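Local coordinates for protein D-alanyl-D-alanine carboxypeptidase (Vibrio cholerae, PDB 5TR7) that probably removes the terminal D-alanine from peptidoglycan precursors as a penicillin-binding serine carboxypeptidase of the S11 family, at residues A[26-31]-A[149-154]; A[120-125]-A[133-138]. All coordinates share one frame; numbering follows the deposited sequence.

Contact 1 (A[26-31]-A[149-154])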
loop_
_atom_site.group_PDB
_atom_site.type_symbol
_atom_site.label_atom_id
_atom_site.label_comp_id
_atom_site.label_asym_id
_atom_site.label_seq_id
_atom_site.Cartn_x
_atom_site.Cartn_y
_atom_site.Cartn_z
ATOM N N GLU A 26 19.153 5.298 2.710
ATOM C CA GLU A 26 18.856 5.041 1.298
ATOM C C GLU A 26 17.467 5.541 0.899
ATOM O O GLU A 26 16.783 4.963 0.064
ATOM C CB GLU A 26 18.975 3.519 1.016
ATOM C CG GLU A 26 20.351 2.969 1.304
ATOM C CD GLU A 26 21.393 3.487 0.341
ATOM O OE1 GLU A 26 21.238 3.357 -0.870
ATOM O OE2 GLU A 26 22.395 4.009 0.802
ATOM N N MET A 27 17.086 6.634 1.527
ATOM C CA MET A 27 15.778 7.254 1.384
ATOM C C MET A 27 15.325 7.508 -0.076
ATOM O O MET A 27 14.141 7.335 -0.417
ATOM C CB MET A 27 15.901 8.594 2.094
ATOM C CG MET A 27 14.661 9.432 2.117
ATOM S SD MET A 27 14.837 10.925 3.084
ATOM C CE MET A 27 15.754 11.971 1.974
ATOM N N ASP A 28 16.272 7.959 -0.892
ATOM C CA ASP A 28 15.977 8.286 -2.265
ATOM C C ASP A 28 16.576 7.286 -3.234
ATOM O O ASP A 28 16.663 7.581 -4.432
ATOM C CB ASP A 28 16.446 9.712 -2.603
ATOM C CG ASP A 28 15.714 10.757 -1.819
ATOM O OD1 ASP A 28 14.479 10.695 -1.698
ATOM O OD2 ASP A 28 16.380 11.659 -1.283
ATOM N N THR A 29 16.934 6.086 -2.773
ATOM C CA THR A 29 17.471 5.174 -3.765
ATOM C C THR A 29 16.373 4.188 -4.263
ATOM O O THR A 29 15.576 3.605 -3.499
ATOM C CB THR A 29 18.822 4.537 -3.386
ATOM O OG1 THR A 29 18.724 3.802 -2.169
ATOM C CG2 THR A 29 19.945 5.522 -3.355
ATOM N N LYS A 30 16.326 4.078 -5.575
ATOM C CA LYS A 30 15.360 3.279 -6.313
ATOM C C LYS A 30 15.349 1.815 -6.022
ATOM O O LYS A 30 16.388 1.175 -5.891
ATOM C CB LYS A 30 15.440 3.528 -7.840
ATOM C CG LYS A 30 14.803 4.882 -8.165
ATOM C CD LYS A 30 14.970 5.316 -9.606
ATOM C CE LYS A 30 14.293 6.674 -9.740
ATOM N NZ LYS A 30 14.516 7.144 -11.115
ATOM N N LEU A 31 14.118 1.325 -5.940
ATOM C CA LEU A 31 13.760 -0.034 -5.624
ATOM C C LEU A 31 12.517 -0.390 -6.397
ATOM O O LEU A 31 11.753 0.465 -6.815
ATOM C CB LEU A 31 13.270 -0.098 -4.177
ATOM C CG LEU A 31 14.243 0.148 -3.077
ATOM C CD1 LEU A 31 13.393 0.374 -1.827
ATOM C CD2 LEU A 31 15.215 -1.032 -2.969
ATOM N N THR A 149 10.807 4.788 -4.287
ATOM C CA THR A 149 11.822 4.973 -3.244
ATOM C C THR A 149 11.105 5.012 -1.895
ATOM O O THR A 149 9.889 5.325 -1.834
ATOM C CB THR A 149 12.600 6.312 -3.368
ATOM O OG1 THR A 149 11.699 7.401 -3.140
ATOM C CG2 THR A 149 13.270 6.488 -4.733
ATOM N N PRO A 150 11.844 4.699 -0.810
ATOM C CA PRO A 150 11.249 4.765 0.511
ATOM C C PRO A 150 10.621 6.110 0.800
ATOM O O PRO A 150 9.568 6.172 1.440
ATOM C CB PRO A 150 12.431 4.571 1.442
ATOM C CG PRO A 150 13.357 3.708 0.662
ATOM C CD PRO A 150 13.163 4.052 -0.780
ATOM N N TYR A 151 11.299 7.176 0.400
ATOM C CA TYR A 151 10.778 8.496 0.650
ATOM C C TYR A 151 9.464 8.699 -0.100
ATOM O O TYR A 151 8.482 9.131 0.505
ATOM C CB TYR A 151 11.780 9.571 0.226
ATOM C CG TYR A 151 11.257 10.952 0.431
ATOM C CD1 TYR A 151 11.058 11.454 1.727
ATOM C CD2 TYR A 151 10.917 11.756 -0.640
ATOM C CE1 TYR A 151 10.497 12.706 1.920
ATOM C CE2 TYR A 151 10.377 13.018 -0.443
ATOM C CZ TYR A 151 10.225 13.502 0.827
ATOM O OH TYR A 151 9.709 14.755 0.997
ATOM N N ASP A 152 9.441 8.363 -1.390
ATOM C CA ASP A 152 8.214 8.505 -2.176
ATOM C C ASP A 152 7.070 7.658 -1.615
ATOM O O ASP A 152 5.922 8.084 -1.640
ATOM C CB ASP A 152 8.429 8.182 -3.629
ATOM C CG ASP A 152 9.311 9.228 -4.363
ATOM O OD1 ASP A 152 9.878 10.161 -3.736
ATOM O OD2 ASP A 152 9.411 9.102 -5.586
ATOM N N LEU A 153 7.400 6.447 -1.176
ATOM C CA LEU A 153 6.402 5.589 -0.572
ATOM C C LEU A 153 5.867 6.211 0.740
ATOM O O LEU A 153 4.670 6.129 1.014
ATOM C CB LEU A 153 6.968 4.145 -0.382
ATOM C CG LEU A 153 7.261 3.387 -1.701
ATOM C CD1 LEU A 153 8.180 2.219 -1.508
ATOM C CD2 LEU A 153 5.965 2.924 -2.310
ATOM N N ALA A 154 6.708 6.946 1.477
ATOM C CA ALA A 154 6.251 7.618 2.662
ATOM C C ALA A 154 5.261 8.719 2.302
ATOM O O ALA A 154 4.234 8.909 2.988
ATOM C CB ALA A 154 7.421 8.247 3.367
#
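Met-27 runs alongside Tyr-151, both chains heading in one direction. CG of Met-27 is anti to the backbone N (chi1 -179°), which carries the chain out beside the tyrosine. Met-27 CG packs on Tyr-151 CB at 3.4 Å. Farther out, Met-27 SD is 5.0 Å from the centroid of the Tyr-151 ring and oblique to it, a Met-aromatic contact. Asp-28 also runs alongside the tyrosine. Its OD1 is 3.5 Å from Tyr-151 CB, and its carboxylate is turned nearly perpendicular to the ring.

Between the backbones, Tyr-151 N donates to Met-27 O at 3.0 Å. The acceptor belongs to a type I beta turn, Glu-26 to Thr-29, in the loop that follows edge strand 21-25. The donor lies in the first turn of helix 150-163, which packs against strands 10-15 and 221-230 of the five-stranded sheet. Thr-149 is the N-cap of this helix, and its OG1 accepts from Asp-152 N at 3.0 Å. The threonine's CG2 faces the turn backbone, 3.6 Å from Asp-28 O.

Pro-150 follows the cap. Its CD lies 3.4 Å from Met-27 O, with Thr-29 O also near. Leu-31 crosses the proline ring at about a right angle, with CD1 3.8 Å from Pro-150 CD. Met-228 of strand 221-230 touches both Leu-31 and Pro-150, while Val-21 touches both Met-27 and Tyr-151.

Contact 2 (A[120-125]-A[133-138])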
loop_
_atom_site.group_PDB
_atom_site.type_symbol
_atom_site.label_atom_id
_atom_site.label_comp_id
_atom_site.label_asym_id
_atom_site.label_seq_id
_atom_site.Cartn_x
_atom_site.Cartn_y
_atom_site.Cartn_z
ATOM N N LEU A 120 -3.284 7.456 -14.961
ATOM C CA LEU A 120 -3.742 8.190 -13.767
ATOM C C LEU A 120 -2.780 7.966 -12.569
ATOM O O LEU A 120 -2.492 8.923 -11.828
ATOM C CB LEU A 120 -5.101 7.743 -13.283
ATOM C CG LEU A 120 -6.233 7.869 -14.297
ATOM C CD1 LEU A 120 -7.432 7.210 -13.627
ATOM C CD2 LEU A 120 -6.500 9.315 -14.717
ATOM N N MET A 121 -2.272 6.737 -12.387
ATOM C CA MET A 121 -1.362 6.490 -11.288
ATOM C C MET A 121 -0.163 7.412 -11.338
ATOM O O MET A 121 0.166 8.032 -10.346
ATOM C CB MET A 121 -0.850 5.036 -11.229
ATOM C CG MET A 121 -1.890 3.944 -11.023
ATOM S SD MET A 121 -1.269 2.256 -11.291
ATOM C CE MET A 121 -0.341 1.971 -9.802
ATOM N N ASN A 122 0.503 7.512 -12.473
ATOM C CA ASN A 122 1.679 8.393 -12.603
ATOM C C ASN A 122 1.329 9.850 -12.551
ATOM O O ASN A 122 2.161 10.661 -12.130
ATOM C CB ASN A 122 2.471 8.087 -13.897
ATOM C CG ASN A 122 3.101 6.683 -13.865
ATOM O OD1 ASN A 122 3.777 6.298 -12.882
ATOM N ND2 ASN A 122 2.837 5.884 -14.909
ATOM N N ALA A 123 0.162 10.241 -13.030
ATOM C CA ALA A 123 -0.199 11.670 -12.935
ATOM C C ALA A 123 -0.392 11.991 -11.443
ATOM O O ALA A 123 0.091 13.005 -10.941
ATOM C CB ALA A 123 -1.462 11.992 -13.713
ATOM N N TRP A 124 -1.036 11.096 -10.697
ATOM C CA TRP A 124 -1.164 11.370 -9.249
ATOM C C TRP A 124 0.174 11.344 -8.522
ATOM O O TRP A 124 0.437 12.193 -7.657
ATOM C CB TRP A 124 -2.137 10.461 -8.553
ATOM C CG TRP A 124 -3.569 10.876 -8.734
ATOM C CD1 TRP A 124 -4.489 10.289 -9.544
ATOM C CD2 TRP A 124 -4.244 11.972 -8.088
ATOM N NE1 TRP A 124 -5.666 10.956 -9.465
ATOM C CE2 TRP A 124 -5.568 11.954 -8.530
ATOM C CE3 TRP A 124 -3.855 12.960 -7.167
ATOM C CZ2 TRP A 124 -6.520 12.918 -8.115
ATOM C CZ3 TRP A 124 -4.818 13.903 -6.735
ATOM C CH2 TRP A 124 -6.116 13.858 -7.216
ATOM N N ALA A 125 1.036 10.412 -8.893
ATOM C CA ALA A 125 2.350 10.296 -8.262
ATOM C C ALA A 125 3.101 11.613 -8.450
ATOM O O ALA A 125 3.716 12.171 -7.524
ATOM C CB ALA A 125 3.131 9.156 -8.901
ATOM N N SER A 133 9.484 7.976 -8.711
ATOM C CA SER A 133 8.609 6.843 -8.834
ATOM C C SER A 133 7.994 6.739 -10.212
ATOM O O SER A 133 7.724 7.748 -10.835
ATOM C CB SER A 133 7.486 6.951 -7.792
ATOM O OG SER A 133 8.018 6.960 -6.461
ATOM N N HIS A 134 7.813 5.526 -10.701
ATOM C CA HIS A 134 7.128 5.329 -11.956
ATOM C C HIS A 134 6.436 3.965 -11.932
ATOM O O HIS A 134 7.031 2.967 -11.590
ATOM C CB HIS A 134 8.060 5.430 -13.150
ATOM C CG HIS A 134 7.345 5.424 -14.460
ATOM N ND1 HIS A 134 7.220 4.302 -15.243
ATOM C CD2 HIS A 134 6.669 6.405 -15.092
ATOM C CE1 HIS A 134 6.502 4.600 -16.312
ATOM N NE2 HIS A 134 6.166 5.875 -16.250
ATOM N N PHE A 135 5.180 3.937 -12.319
ATOM C CA PHE A 135 4.416 2.716 -12.344
ATOM C C PHE A 135 4.111 2.221 -13.757
ATOM O O PHE A 135 3.919 3.036 -14.683
ATOM C CB PHE A 135 3.137 2.930 -11.540
ATOM C CG PHE A 135 3.401 3.417 -10.135
ATOM C CD1 PHE A 135 3.786 2.551 -9.144
ATOM C CD2 PHE A 135 3.314 4.767 -9.824
ATOM C CE1 PHE A 135 4.044 3.000 -7.849
ATOM C CE2 PHE A 135 3.519 5.220 -8.554
ATOM C CZ PHE A 135 3.890 4.345 -7.539
ATOM N N THR A 136 4.091 0.889 -13.918
ATOM C CA THR A 136 3.755 0.236 -15.186
ATOM C C THR A 136 2.502 -0.633 -15.112
ATOM O O THR A 136 2.018 -1.104 -16.119
ATOM C CB THR A 136 4.911 -0.616 -15.703
ATOM O OG1 THR A 136 5.247 -1.599 -14.705
ATOM C CG2 THR A 136 6.115 0.296 -16.032
ATOM N N ASN A 137 1.970 -0.877 -13.941
ATOM C CA ASN A 137 0.779 -1.661 -13.831
ATOM C C ASN A 137 0.095 -1.319 -12.491
ATOM O O ASN A 137 0.690 -0.641 -11.666
ATOM C CB ASN A 137 1.167 -3.136 -13.940
ATOM C CG ASN A 137 2.010 -3.577 -12.794
ATOM O OD1 ASN A 137 1.693 -3.333 -11.625
ATOM N ND2 ASN A 137 3.077 -4.247 -13.111
ATOM N N SER A 138 -1.117 -1.831 -12.270
ATOM C CA SER A 138 -1.881 -1.560 -11.071
ATOM C C SER A 138 -1.595 -2.464 -9.861
ATOM O O SER A 138 -2.182 -2.245 -8.771
ATOM C CB SER A 138 -3.339 -1.702 -11.413
ATOM O OG SER A 138 -3.618 -3.049 -11.847
#
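Asn-122 OD1 accepts from Phe-135 N at 2.8 Å, with a nearly straight N-H...O angle of 171°. The donor lies in the carbonyl plane, on a lone pair. The other end of the same amide pairs with the same residue: Asn-122 ND2 donates to Phe-135 O at 3.1 Å. One side chain of helix 114-127 thereby holds both backbone polar groups of Phe-135, much as a neighbouring strand would.

The His-134 ring runs almost parallel to the amide, with planes 6° apart, and its CD2 is 3.6 Å from Asn-122 OD1. His-134 ND1 is hydrogen-bonded elsewhere, to Asn-145 O.

Phe-135 points toward the helix. Ala-125 CB meets its ring edge in plane, 4.0 Å from Phe-135 CE2. Met-121 crosses the phenylalanine at about a right angle. The methionine chain bends at its last torsion (chi3 76°), and Met-121 CE ends 3.4 Å from Asn-137 O.

Further along the loop, Ser-138 OG is hydrogen-bonded to Glu-114 OE1. The Ser-138 side chain lies about 7 Å from that of Lys-38, the predicted proton acceptor. The paired amide bonds fix the rotation of Asn-122 and hold Phe-135 to the helix.

In the fold
Both contacts are partly buried, but contact 1 is nearer the surface: four of its touching residues are exposed, against none in contact 2. Contact 1 joins helix 150-163 to the loop after edge strand 21-25, beside the sheet and away from the annotated sites. Contact 2 belongs to the helical part, and its Asn-137 and Ser-138 end comes near the predicted active site. The first depends on a single backbone bond across it and on packing; the second on a side-chain amide bonded twice to backbone. Along the chain, both segments of contact 2 fall between those of contact 1. The two meet where Asp-152 OD2 lies 2.7 Å from Ser-133 OG, a probable hydrogen bond joining helix 150-163 to 133-138.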